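Local coordinates for uncharacterized protein MJ0764 (Methanocaldococcus jannaschii, PDB 2B8M) that is of unknown function but belongs to the RmlC-like cupin family, has a double-stranded beta-helix fold and probably pairs with a second copy of itself, at the interface of chains A and B. Coordinates in Å, arbitrary orientation; residue numbers count along the deposited sequence, not the author numbering. Chains: chain A/B, Hypothetical protein MJ0764.

Contact 1: the interface of chains A and B. Residues chain A 7, 22, 24, 27, 29; chain B 50, 99, 101.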
loop_
_atom_site.group_PDB
_atom_site.type_symbol
_atom_site.label_atom_id
_atom_site.label_comp_id
_atom_site.label_asym_id
_atom_site.label_seq_id
_atom_site.Cartn_x
_atom_site.Cartn_y
_atom_site.Cartn_z
ATOM N N TYR A 7 3.320 -12.559 1.173
ATOM C CA TYR A 7 3.671 -12.301 -0.208
ATOM C C TYR A 7 5.021 -11.623 -0.189
ATOM O O TYR A 7 5.357 -10.888 0.757
ATOM C CB TYR A 7 2.681 -11.304 -0.832
ATOM C CG TYR A 7 1.247 -11.741 -0.783
ATOM C CD1 TYR A 7 0.499 -11.668 0.412
ATOM C CD2 TYR A 7 0.598 -12.232 -1.943
ATOM C CE1 TYR A 7 -0.877 -12.126 0.453
ATOM C CE2 TYR A 7 -0.737 -12.644 -1.912
ATOM C CZ TYR A 7 -1.457 -12.600 -0.711
ATOM O OH TYR A 7 -2.784 -12.983 -0.698
ATOM N N VAL A 22 -1.468 -9.451 -4.573
ATOM C CA VAL A 22 -2.629 -9.694 -3.726
ATOM C C VAL A 22 -3.881 -9.502 -4.576
ATOM O O VAL A 22 -4.024 -8.464 -5.253
ATOM C CB VAL A 22 -2.675 -8.733 -2.528
ATOM C CG1 VAL A 22 -3.936 -8.964 -1.672
ATOM C CG2 VAL A 22 -1.433 -8.877 -1.670
ATOM N N THR A 24 -7.733 -10.579 -3.650
ATOM C CA THR A 24 -8.692 -11.218 -2.771
ATOM C C THR A 24 -10.103 -10.739 -3.076
ATOM O O THR A 24 -10.297 -9.857 -3.914
ATOM C CB THR A 24 -8.393 -10.931 -1.274
ATOM O OG1 THR A 24 -8.845 -9.636 -0.900
ATOM C CG2 THR A 24 -6.935 -11.069 -0.962
ATOM N N VAL A 27 -9.761 -6.877 -1.959
ATOM C CA VAL A 27 -8.709 -5.917 -2.313
ATOM C C VAL A 27 -7.742 -6.516 -3.334
ATOM O O VAL A 27 -7.548 -7.718 -3.395
ATOM C CB VAL A 27 -7.880 -5.425 -1.074
ATOM C CG1 VAL A 27 -6.837 -6.465 -0.654
ATOM C CG2 VAL A 27 -7.159 -4.099 -1.303
ATOM N N ILE A 29 -3.625 -5.661 -4.489
ATOM C CA ILE A 29 -2.412 -4.902 -4.247
ATOM C C ILE A 29 -1.336 -5.374 -5.215
ATOM O O ILE A 29 -0.941 -6.538 -5.220
ATOM C CB ILE A 29 -1.920 -5.004 -2.768
ATOM C CG1 ILE A 29 -3.042 -4.666 -1.771
ATOM C CG2 ILE A 29 -0.700 -4.088 -2.557
ATOM C CD1 ILE A 29 -2.675 -4.820 -0.335
ATOM N N HIS B 50 -3.678 -5.759 5.178
ATOM C CA HIS B 50 -2.386 -6.025 4.564
ATOM C C HIS B 50 -1.351 -4.994 4.970
ATOM O O HIS B 50 -1.599 -3.792 4.913
ATOM C CB HIS B 50 -2.460 -6.099 3.036
ATOM C CG HIS B 50 -3.231 -7.259 2.525
ATOM N ND1 HIS B 50 -4.603 -7.236 2.418
ATOM C CD2 HIS B 50 -2.837 -8.498 2.132
ATOM C CE1 HIS B 50 -5.015 -8.400 1.933
ATOM N NE2 HIS B 50 -3.973 -9.194 1.799
ATOM N N VAL B 99 -3.071 -1.390 4.774
ATOM C CA VAL B 99 -4.164 -1.282 3.834
ATOM C C VAL B 99 -5.311 -2.081 4.419
ATOM O O VAL B 99 -5.166 -3.247 4.780
ATOM C CB VAL B 99 -3.782 -1.845 2.452
ATOM C CG1 VAL B 99 -5.015 -1.911 1.538
ATOM C CG2 VAL B 99 -2.636 -1.070 1.846
ATOM N N ALA B 101 -9.395 -3.129 3.865
ATOM C CA ALA B 101 -10.571 -3.141 2.985
ATOM C C ALA B 101 -11.437 -4.322 3.338
ATOM O O ALA B 101 -10.943 -5.444 3.523
ATOM C CB ALA B 101 -10.175 -3.206 1.528
HETATM O O HOH W 1 -4.305 -11.847 1.260
#
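The barrel walls of two cupin double-stranded beta-helices meet where B:His50, on strand 49-55, presses its imidazole against A:Val22, A:Val27 and A:Ile29. The three aliphatic side chains all lie on one side of the imidazole plane, spread around its rim rather than stacked over its centre. A:Val22 points the opposite way to the histidine and sets CG1 against this face beside NE2 of B:His50, 3.5 Å away. A:Val27 slides past in the opposite direction and brings CG1 to 3.7 Å from CE1 of B:His50. With chi1 79° this methyl stands between the residue's own backbone N and carbonyl carbon, facing the imidazole, while CG2 turns toward B:Val99. The third partner, A:Ile29, runs obliquely across the root of the histidine, and its terminal CD1 sits 3.6 Å from CB of B:His50. In B:His50 itself CG is opposite the carbonyl carbon (chi1 -67°), and the ring reaches away from its own strand toward chain A with NE2 foremost. A water lies in the plane of the ring, 2.7 Å from NE2 of B:His50, on a nearly straight line (168° at H). The same water is 2.7 Å from the phenol OH of A:Tyr7 and bridges the imidazole nitrogen and the phenol oxygen across the interface. Which group donates is not seen. CG2 of A:Val22 lies 3.7 Å above the centre of the A:Tyr7 ring and probably helps to hold it. The two valine methyls thus touch the rings at both ends of the water bridge. The rim is lighter: CB of B:Ala101 approaches CB of A:Val27 at 4.1 Å. Weak hydrogen bonds link OG1 of A:Thr24 with the backbone of A:Val27, which may help shape the turn. In the fold, strands 17-23 and 28-35 of chain A, with the turn between them, face strands 49-55 and 93-100 of chain B, and the two-fold axis repeats the arrangement with the chains exchanged.

Contact 2: the interface of chains A and B. Residues chain A 4-7; chain B 50, 75-77.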
loop_
_atom_site.group_PDB
_atom_site.type_symbol
_atom_site.label_atom_id
_atom_site.label_comp_id
_atom_site.label_asym_id
_atom_site.label_seq_id
_atom_site.Cartn_x
_atom_site.Cartn_y
_atom_site.Cartn_z
ATOM N N GLU A 4 -1.619 -15.756 9.241
ATOM C CA GLU A 4 -1.293 -14.778 8.224
ATOM C C GLU A 4 -0.892 -15.474 6.938
ATOM O O GLU A 4 -0.553 -16.670 6.949
ATOM C CB GLU A 4 -0.168 -13.844 8.681
ATOM C CG GLU A 4 1.226 -14.479 8.837
ATOM C CD GLU A 4 1.555 -14.986 10.235
ATOM O OE1 GLU A 4 0.691 -15.583 10.897
ATOM O OE2 GLU A 4 2.720 -14.840 10.667
ATOM N N LYS A 5 -0.975 -14.708 5.851
ATOM C CA LYS A 5 -0.505 -15.111 4.539
ATOM C C LYS A 5 0.576 -14.116 4.125
ATOM O O LYS A 5 0.438 -12.913 4.356
ATOM C CB LYS A 5 -1.693 -15.120 3.567
ATOM C CG LYS A 5 -1.399 -15.713 2.212
ATOM C CD LYS A 5 -2.694 -16.170 1.520
ATOM N N VAL A 6 1.641 -14.622 3.509
ATOM C CA VAL A 6 2.783 -13.790 3.191
ATOM C C VAL A 6 2.954 -13.739 1.665
ATOM O O VAL A 6 2.779 -14.739 0.976
ATOM C CB VAL A 6 4.036 -14.356 3.879
ATOM C CG1 VAL A 6 5.220 -13.438 3.689
ATOM C CG2 VAL A 6 3.774 -14.518 5.355
ATOM N N TYR A 7 3.320 -12.559 1.173
ATOM C CA TYR A 7 3.671 -12.301 -0.208
ATOM C C TYR A 7 5.021 -11.623 -0.189
ATOM O O TYR A 7 5.357 -10.888 0.757
ATOM C CB TYR A 7 2.681 -11.304 -0.832
ATOM C CG TYR A 7 1.247 -11.741 -0.783
ATOM C CD1 TYR A 7 0.499 -11.668 0.412
ATOM C CD2 TYR A 7 0.598 -12.232 -1.943
ATOM C CE1 TYR A 7 -0.877 -12.126 0.453
ATOM C CE2 TYR A 7 -0.737 -12.644 -1.912
ATOM C CZ TYR A 7 -1.457 -12.600 -0.711
ATOM O OH TYR A 7 -2.784 -12.983 -0.698
ATOM N N HIS B 50 -3.678 -5.759 5.178
ATOM C CA HIS B 50 -2.386 -6.025 4.564
ATOM C C HIS B 50 -1.351 -4.994 4.970
ATOM O O HIS B 50 -1.599 -3.792 4.913
ATOM C CB HIS B 50 -2.460 -6.099 3.036
ATOM C CG HIS B 50 -3.231 -7.259 2.525
ATOM N ND1 HIS B 50 -4.603 -7.236 2.418
ATOM C CD2 HIS B 50 -2.837 -8.498 2.132
ATOM C CE1 HIS B 50 -5.015 -8.400 1.933
ATOM N NE2 HIS B 50 -3.973 -9.194 1.799
ATOM N N ILE B 75 4.621 -8.418 2.061
ATOM C CA ILE B 75 3.288 -7.953 2.336
ATOM C C ILE B 75 2.656 -9.058 3.134
ATOM O O ILE B 75 2.673 -10.215 2.712
ATOM C CB ILE B 75 2.484 -7.710 1.056
ATOM C CG1 ILE B 75 3.159 -6.674 0.189
ATOM C CG2 ILE B 75 1.022 -7.373 1.392
ATOM C CD1 ILE B 75 2.441 -6.462 -1.121
ATOM N N VAL B 76 2.148 -8.698 4.303
ATOM C CA VAL B 76 1.579 -9.677 5.217
ATOM C C VAL B 76 0.087 -9.427 5.383
ATOM O O VAL B 76 -0.334 -8.335 5.792
ATOM C CB VAL B 76 2.268 -9.653 6.595
ATOM C CG1 VAL B 76 1.629 -10.732 7.523
ATOM C CG2 VAL B 76 3.758 -9.831 6.496
ATOM N N TYR B 77 -0.711 -10.449 5.090
ATOM C CA TYR B 77 -2.156 -10.430 5.277
ATOM C C TYR B 77 -2.516 -10.861 6.685
ATOM O O TYR B 77 -2.058 -11.915 7.139
ATOM C CB TYR B 77 -2.818 -11.412 4.325
ATOM C CG TYR B 77 -4.271 -11.702 4.612
ATOM C CD1 TYR B 77 -5.226 -10.699 4.581
ATOM C CD2 TYR B 77 -4.683 -12.996 4.901
ATOM C CE1 TYR B 77 -6.568 -10.999 4.812
ATOM C CE2 TYR B 77 -6.008 -13.305 5.127
ATOM C CZ TYR B 77 -6.947 -12.310 5.075
ATOM O OH TYR B 77 -8.257 -12.653 5.335
HETATM O O HOH W 2 -4.305 -11.847 1.260
#
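The backbone N of B:Tyr77 gives a hydrogen bond of 2.8 Å to the carbonyl O of A:Lys5. It is part of an antiparallel beta ladder joining strand 5-8 of chain A to strand 74-78 of chain B. The return bond of this pair, A:Lys5 N to B:Tyr77 O, is longer at 3.3 Å. Two residues along, A:Tyr7 N donates to B:Ile75 O at 2.9 Å. B:Ile75 N answers with a bond of 2.9 Å to A:Tyr7 O, which makes this a doubly bonded pair as well. Between the two, A:Val6 and B:Val76 form the intervening non-hydrogen-bonded antiparallel pair, and their alpha carbons lie against carbonyl oxygens of the partner strand. Side chains add packing on both sides of the ladder. B:Tyr77 places CG opposite its backbone N (chi1 168°), which brings ring atom CD2 to 3.9 Å from CB of A:Lys5; the lysine is modelled only as far as CD. A:Glu4 runs alongside B:Val76, pointing the same way, with its CB 3.8 Å from CG1 of the valine. The carbonyl O of B:Ile75 also meets the A:Tyr7 ring at its edge and in its plane, 3.5 Å from CD1.

Contact 1 and contact 2 are centred about 8 Å apart, measured between the means of their C-alpha atoms, and share A:Tyr7 and B:His50. In contact 2 the N-terminal strand of chain A extends a sheet of chain B through its backbone, whereas contact 1 packs the barrel walls against each other through side chains. A:Tyr7 serves both: its backbone belongs to contact 2 and its ring to contact 1. Repeated by the two-fold axis, this amounts to a mutual exchange of N-terminal strands, an arrangement that suggests a stable dimer, although the structure alone does not establish the oligomer in solution.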